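Local coordinates for protein, Family 18 Chitinase (Crocus vernus, PDB 3SIM) that probably hydrolyses the beta-1,4 linkages of chitin, as a plant glycosyl hydrolase of family 18 built on a TIM barrel, at residues H182-F187 with N214-F219; G245-I250 with Q270-S275. All coordinates share one frame; numbering follows the deposited sequence.

Contact 1. Residues H182-F187 with N214-F219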
loop_
_atom_site.group_PDB
_atom_site.type_symbol
_atom_site.label_atom_id
_atom_site.label_comp_id
_atom_site.label_asym_id
_atom_site.label_seq_id
_atom_site.Cartn_x
_atom_site.Cartn_y
_atom_site.Cartn_z
ATOM N N HIS A 182 -0.689 -5.531 8.828
ATOM C CA HIS A 182 -1.512 -6.204 7.831
ATOM C C HIS A 182 -0.852 -6.238 6.445
ATOM O O HIS A 182 0.125 -5.596 6.218
ATOM C CB HIS A 182 -2.924 -5.626 7.713
ATOM C CG HIS A 182 -2.958 -4.146 7.596
ATOM N ND1 HIS A 182 -2.982 -3.505 6.396
ATOM C CD2 HIS A 182 -2.941 -3.182 8.532
ATOM C CE1 HIS A 182 -2.996 -2.213 6.591
ATOM N NE2 HIS A 182 -2.969 -1.993 7.881
ATOM N N ILE A 183 -1.443 -6.988 5.557
ATOM C CA ILE A 183 -0.891 -7.326 4.287
ATOM C C ILE A 183 -1.896 -7.045 3.176
ATOM O O ILE A 183 -2.876 -7.695 3.044
ATOM C CB ILE A 183 -0.403 -8.774 4.266
ATOM C CG1 ILE A 183 0.479 -9.052 5.457
ATOM C CG2 ILE A 183 0.325 -9.105 2.964
ATOM C CD1 ILE A 183 0.785 -10.403 5.603
ATOM N N ASN A 184 -1.599 -6.024 2.419
ATOM C CA ASN A 184 -2.385 -5.627 1.308
ATOM C C ASN A 184 -1.985 -6.376 0.026
ATOM O O ASN A 184 -1.346 -5.838 -0.825
ATOM C CB ASN A 184 -2.418 -4.114 1.139
ATOM C CG ASN A 184 -2.760 -3.351 2.427
ATOM O OD1 ASN A 184 -3.582 -3.732 3.233
ATOM N ND2 ASN A 184 -2.144 -2.238 2.544
ATOM N N TYR A 185 -2.408 -7.638 -0.054
ATOM C CA TYR A 185 -1.999 -8.529 -1.125
ATOM C C TYR A 185 -2.635 -8.041 -2.403
ATOM O O TYR A 185 -3.716 -7.641 -2.406
ATOM C CB TYR A 185 -2.338 -10.003 -0.866
ATOM C CG TYR A 185 -1.452 -11.000 -1.509
ATOM C CD1 TYR A 185 -1.809 -11.640 -2.683
ATOM C CD2 TYR A 185 -0.248 -11.343 -0.949
ATOM C CE1 TYR A 185 -1.012 -12.601 -3.267
ATOM C CE2 TYR A 185 0.565 -12.247 -1.512
ATOM C CZ TYR A 185 0.204 -12.879 -2.692
ATOM O OH TYR A 185 1.038 -13.754 -3.274
ATOM N N GLN A 186 -1.837 -8.004 -3.439
ATOM C CA GLN A 186 -2.172 -7.453 -4.731
ATOM C C GLN A 186 -2.813 -8.561 -5.653
ATOM O O GLN A 186 -2.194 -9.126 -6.519
ATOM C CB GLN A 186 -0.969 -6.685 -5.335
ATOM C CG GLN A 186 -0.421 -5.463 -4.588
ATOM C CD GLN A 186 0.486 -4.581 -5.464
ATOM O OE1 GLN A 186 1.587 -4.260 -5.101
ATOM N NE2 GLN A 186 -0.007 -4.222 -6.604
ATOM N N PHE A 187 -4.069 -8.830 -5.410
ATOM C CA PHE A 187 -4.819 -9.829 -6.142
ATOM C C PHE A 187 -4.977 -9.457 -7.643
ATOM O O PHE A 187 -5.150 -10.291 -8.448
ATOM C CB PHE A 187 -6.127 -10.256 -5.444
ATOM C CG PHE A 187 -5.931 -11.059 -4.177
ATOM C CD1 PHE A 187 -5.796 -12.416 -4.196
ATOM C CD2 PHE A 187 -5.876 -10.439 -2.972
ATOM C CE1 PHE A 187 -5.603 -13.109 -3.047
ATOM C CE2 PHE A 187 -5.695 -11.129 -1.848
ATOM C CZ PHE A 187 -5.541 -12.460 -1.875
ATOM N N ASN A 214 -2.450 -10.721 8.875
ATOM C CA ASN A 214 -3.793 -10.470 8.422
ATOM C C ASN A 214 -3.796 -9.985 6.921
ATOM O O ASN A 214 -3.370 -8.900 6.601
ATOM C CB ASN A 214 -4.584 -9.493 9.317
ATOM C CG ASN A 214 -4.758 -9.940 10.813
ATOM O OD1 ASN A 214 -4.905 -9.115 11.607
ATOM N ND2 ASN A 214 -4.759 -11.166 11.119
ATOM N N VAL A 215 -4.318 -10.825 6.040
ATOM C CA VAL A 215 -4.341 -10.513 4.619
ATOM C C VAL A 215 -5.689 -9.925 4.152
ATOM O O VAL A 215 -6.700 -10.572 4.154
ATOM C CB VAL A 215 -4.014 -11.770 3.749
ATOM C CG1 VAL A 215 -3.858 -11.421 2.314
ATOM C CG2 VAL A 215 -2.852 -12.537 4.274
ATOM N N LEU A 216 -5.611 -8.682 3.739
ATOM C CA LEU A 216 -6.625 -7.995 2.971
ATOM C C LEU A 216 -6.785 -8.491 1.519
ATOM O O LEU A 216 -5.874 -8.917 0.872
ATOM C CB LEU A 216 -6.486 -6.468 2.967
ATOM C CG LEU A 216 -6.144 -5.487 4.102
ATOM C CD1 LEU A 216 -7.144 -4.438 4.246
ATOM C CD2 LEU A 216 -5.779 -6.073 5.440
ATOM N N ILE A 217 -8.005 -8.492 1.076
ATOM C CA ILE A 217 -8.318 -8.630 -0.338
ATOM C C ILE A 217 -8.269 -7.281 -1.081
ATOM O O ILE A 217 -8.263 -6.279 -0.477
ATOM C CB ILE A 217 -9.575 -9.426 -0.614
ATOM C CG1 ILE A 217 -10.817 -8.680 -0.110
ATOM C CG2 ILE A 217 -9.492 -10.863 -0.072
ATOM C CD1 ILE A 217 -12.156 -9.345 -0.389
ATOM N N SER A 218 -8.263 -7.320 -2.391
ATOM C CA SER A 218 -8.083 -6.122 -3.193
ATOM C C SER A 218 -8.596 -6.189 -4.634
ATOM O O SER A 218 -8.750 -7.211 -5.167
ATOM C CB SER A 218 -6.610 -5.718 -3.174
ATOM O OG SER A 218 -5.834 -6.600 -3.841
ATOM N N PHE A 219 -8.792 -5.039 -5.221
ATOM C CA PHE A 219 -9.054 -4.858 -6.635
ATOM C C PHE A 219 -8.466 -3.536 -7.197
ATOM O O PHE A 219 -8.210 -2.638 -6.476
ATOM C CB PHE A 219 -10.543 -4.981 -6.976
ATOM C CG PHE A 219 -11.437 -3.948 -6.325
ATOM C CD1 PHE A 219 -11.623 -2.721 -6.872
ATOM C CD2 PHE A 219 -12.132 -4.251 -5.175
ATOM C CE1 PHE A 219 -12.475 -1.800 -6.259
ATOM C CE2 PHE A 219 -12.969 -3.328 -4.579
ATOM C CZ PHE A 219 -13.128 -2.118 -5.113
#

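Contact 2. Residues G245-I250 with Q270-S275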
loop_
_atom_site.group_PDB
_atom_site.type_symbol
_atom_site.label_atom_id
_atom_site.label_comp_id
_atom_site.label_asym_id
_atom_site.label_seq_id
_atom_site.Cartn_x
_atom_site.Cartn_y
_atom_site.Cartn_z
ATOM N N GLY A 245 -15.677 -15.479 8.594
ATOM C CA GLY A 245 -14.820 -14.791 9.509
ATOM C C GLY A 245 -13.430 -14.520 8.936
ATOM O O GLY A 245 -12.527 -14.354 9.634
ATOM N N LYS A 246 -13.317 -14.525 7.628
ATOM C CA LYS A 246 -12.044 -14.330 6.945
ATOM C C LYS A 246 -11.749 -12.968 6.236
ATOM O O LYS A 246 -10.808 -12.877 5.528
ATOM C CB LYS A 246 -11.836 -15.485 5.981
ATOM C CG LYS A 246 -11.669 -16.888 6.576
ATOM C CD LYS A 246 -11.136 -17.803 5.505
ATOM C CE LYS A 246 -11.214 -19.252 5.794
ATOM N NZ LYS A 246 -11.223 -20.075 4.602
ATOM N N LEU A 247 -12.607 -11.982 6.396
ATOM C CA LEU A 247 -12.469 -10.719 5.718
ATOM C C LEU A 247 -11.833 -9.678 6.640
ATOM O O LEU A 247 -12.459 -9.141 7.468
ATOM C CB LEU A 247 -13.814 -10.208 5.195
ATOM C CG LEU A 247 -13.759 -8.918 4.379
ATOM C CD1 LEU A 247 -12.884 -9.059 3.215
ATOM C CD2 LEU A 247 -15.109 -8.397 4.035
ATOM N N HIS A 248 -10.547 -9.516 6.532
ATOM C CA HIS A 248 -9.780 -8.494 7.241
ATOM C C HIS A 248 -10.010 -7.048 6.814
ATOM O O HIS A 248 -9.879 -6.160 7.588
ATOM C CB HIS A 248 -8.293 -8.821 7.272
ATOM C CG HIS A 248 -7.981 -10.126 7.920
ATOM N ND1 HIS A 248 -8.080 -10.321 9.261
ATOM C CD2 HIS A 248 -7.577 -11.297 7.406
ATOM C CE1 HIS A 248 -7.765 -11.553 9.551
ATOM N NE2 HIS A 248 -7.466 -12.173 8.439
ATOM N N GLY A 249 -10.273 -6.875 5.535
ATOM C CA GLY A 249 -10.486 -5.604 4.887
ATOM C C GLY A 249 -10.330 -5.601 3.366
ATOM O O GLY A 249 -10.014 -6.588 2.770
ATOM N N ILE A 250 -10.578 -4.465 2.753
ATOM C CA ILE A 250 -10.441 -4.309 1.319
ATOM C C ILE A 250 -9.513 -3.121 0.944
ATOM O O ILE A 250 -9.656 -2.037 1.442
ATOM C CB ILE A 250 -11.789 -4.103 0.593
ATOM C CG1 ILE A 250 -12.732 -5.264 0.788
ATOM C CG2 ILE A 250 -11.578 -3.753 -0.866
ATOM C CD1 ILE A 250 -14.118 -4.972 0.648
ATOM N N GLN A 270 -17.122 -0.062 0.639
ATOM C CA GLN A 270 -17.351 0.415 1.975
ATOM C C GLN A 270 -18.728 0.018 2.565
ATOM O O GLN A 270 -18.786 -0.448 3.650
ATOM C CB GLN A 270 -17.103 1.930 2.062
ATOM C CG GLN A 270 -15.672 2.372 1.966
ATOM C CD GLN A 270 -15.511 3.863 1.884
ATOM O OE1 GLN A 270 -15.495 4.406 0.830
ATOM N NE2 GLN A 270 -15.386 4.488 2.977
ATOM N N ALA A 271 -19.768 0.159 1.766
ATOM C CA ALA A 271 -21.122 -0.279 2.105
ATOM C C ALA A 271 -21.166 -1.771 2.352
ATOM O O ALA A 271 -21.719 -2.162 3.292
ATOM C CB ALA A 271 -22.096 0.085 1.067
ATOM N N PHE A 272 -20.464 -2.535 1.532
ATOM C CA PHE A 272 -20.361 -3.964 1.704
ATOM C C PHE A 272 -19.699 -4.275 3.073
ATOM O O PHE A 272 -20.158 -5.074 3.744
ATOM C CB PHE A 272 -19.599 -4.663 0.562
ATOM C CG PHE A 272 -19.312 -6.136 0.816
ATOM C CD1 PHE A 272 -20.265 -7.078 0.615
ATOM C CD2 PHE A 272 -18.104 -6.560 1.317
ATOM C CE1 PHE A 272 -20.027 -8.353 0.887
ATOM C CE2 PHE A 272 -17.880 -7.855 1.567
ATOM C CZ PHE A 272 -18.848 -8.752 1.347
ATOM N N LEU A 273 -18.633 -3.595 3.433
ATOM C CA LEU A 273 -17.896 -3.881 4.654
ATOM C C LEU A 273 -18.745 -3.739 5.942
ATOM O O LEU A 273 -18.702 -4.511 6.829
ATOM C CB LEU A 273 -16.628 -3.048 4.724
ATOM C CG LEU A 273 -15.492 -3.634 3.895
ATOM C CD1 LEU A 273 -14.482 -2.633 3.621
ATOM C CD2 LEU A 273 -14.902 -4.929 4.464
ATOM N N VAL A 274 -19.539 -2.707 5.937
ATOM C CA VAL A 274 -20.276 -2.236 7.050
ATOM C C VAL A 274 -21.664 -2.933 7.250
ATOM O O VAL A 274 -22.216 -2.806 8.265
ATOM C CB VAL A 274 -20.289 -0.713 6.834
ATOM C CG1 VAL A 274 -21.571 -0.109 6.607
ATOM C CG2 VAL A 274 -19.265 0.009 7.586
ATOM N N SER A 275 -22.141 -3.664 6.243
ATOM C CA SER A 275 -23.435 -4.346 6.235
ATOM C C SER A 275 -23.577 -5.601 7.114
ATOM O O SER A 275 -22.611 -6.223 7.403
ATOM C CB SER A 275 -23.843 -4.660 4.808
ATOM O OG SER A 275 -23.050 -5.645 4.233
ATOM O OXT SER A 275 -24.681 -5.969 7.515
#

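Contact 1. Residues H182-F187 with N214-F219
Strand 182-184 runs parallel to strand 215-220, the segment axes 22° apart, joined through helix 196-209 as a beta-alpha-beta crossover of the barrel. Asn214 O takes the N-H of Ile183 at 2.9 Å, and Ile183 O takes that of Leu216 at 3.0 Å; both lie in the carbonyl plane but are bent at hydrogen. Packing is tightest where His182, Asn184 and Leu216 meet. Asn184 and Leu216 lie side by side, Asn184 OD1 against Leu216 CG at 3.2 Å. The His182 side chain crosses Leu216 obliquely, with His182 CB 3.7 Å from Leu216 CD2, and His182 ND1 donates to Asn184 OD1 at 3.2 Å, in the ring plane but above the carboxamide plane. Asn184 ND2 goes to Tyr6 OH, so both ends of the amide are held. An alanine at His182 would remove the ND1 donor and the ring against Leu216, and would probably leave the Asn184 carboxamide less firmly oriented. On their own face Ile183 CD1 meets Val215 CG2 loosely at 4.4 Å, though Tyr185 CB lies 3.8 Å from Val215 CG1. The solvent side lies at the partly exposed Asn214. Beyond the paired strands, Ser218 OG donates to Tyr185 O at 2.8 Å, while Phe187 turns its edge to Leu216 O and one face to Tyr185. Buried polar groups thus bond one another, and a hydroxyl takes over where the backbone ladder stops.

Contact 2. Residues G245-I250 with Q270-S275
Leu247 and Leu273 meet tip to tip, CD2 to CD2 at 3.5 Å, their side chains crossing at about a right angle. The same methyl of Leu247 reaches the edge of the Phe272 ring, with CD2 3.8 Å from Phe272 CE2 and near the ring plane. Ile250 comes in from farther along the chain: its CD1 sits 3.8 Å from Leu273 CG and touches both methyls of that leucine, and approaches Phe272 CD2 more loosely, at 4.3 Å. Leu273 is therefore gripped by two side chains of the loop and strand, and Gly249 CA comes within 4.5 Å of Leu273 CD2. The contact is wholly apolar.

Torsions set these tips in place. Leu247 has CG anti to its backbone N (chi1 -176°), which carries the branch out toward the helix. Phe272 also has CG anti to N (chi1 172°), which turns its ring toward Leu247. At the chain end, Ser275 OG donates to Phe272 O at 3.0 Å, from above the carbonyl plane, tying the terminal residue back to the last turn of the helix.

Farther out, helix 230-243 backs the ring: Lys242 makes a cation-pi contact with Phe272 and also bonds Phe272 O and Ser275 O, while Phe235 meets the ring at an angle. A Schellman motif at Gly245 turns the chain out of that helix, and backbone bonds of Gly249 to Ile217 and Ile250 to Val4 fix the other end. This is the layering of a TIM barrel, the last helix, 264-274, lying against the start of the eighth barrel strand, 250-253.

Overall arrangement
Contact 1 and contact 2 have centres about 12 Å apart and follow one another along the chain, meeting at strand 215-220. There Ile217 N lies 3.2 Å from Gly249 O, a probable hydrogen bond linking the seventh barrel strand to the approach of the eighth, and Leu216 CD1 packs against Gly249 C at 3.5 Å. Contact 1 belongs to the barrel wall and interior; the centre of contact 2 lies about 18 Å from the centre of the chain, where that wall joins the outer helices. Contact 1 reaches the probable catalytic end: Gln186 touches Glu127, which closes the DxxDxDxE signature of family 18, and Trp253, which also touches Asn184 and Ser218.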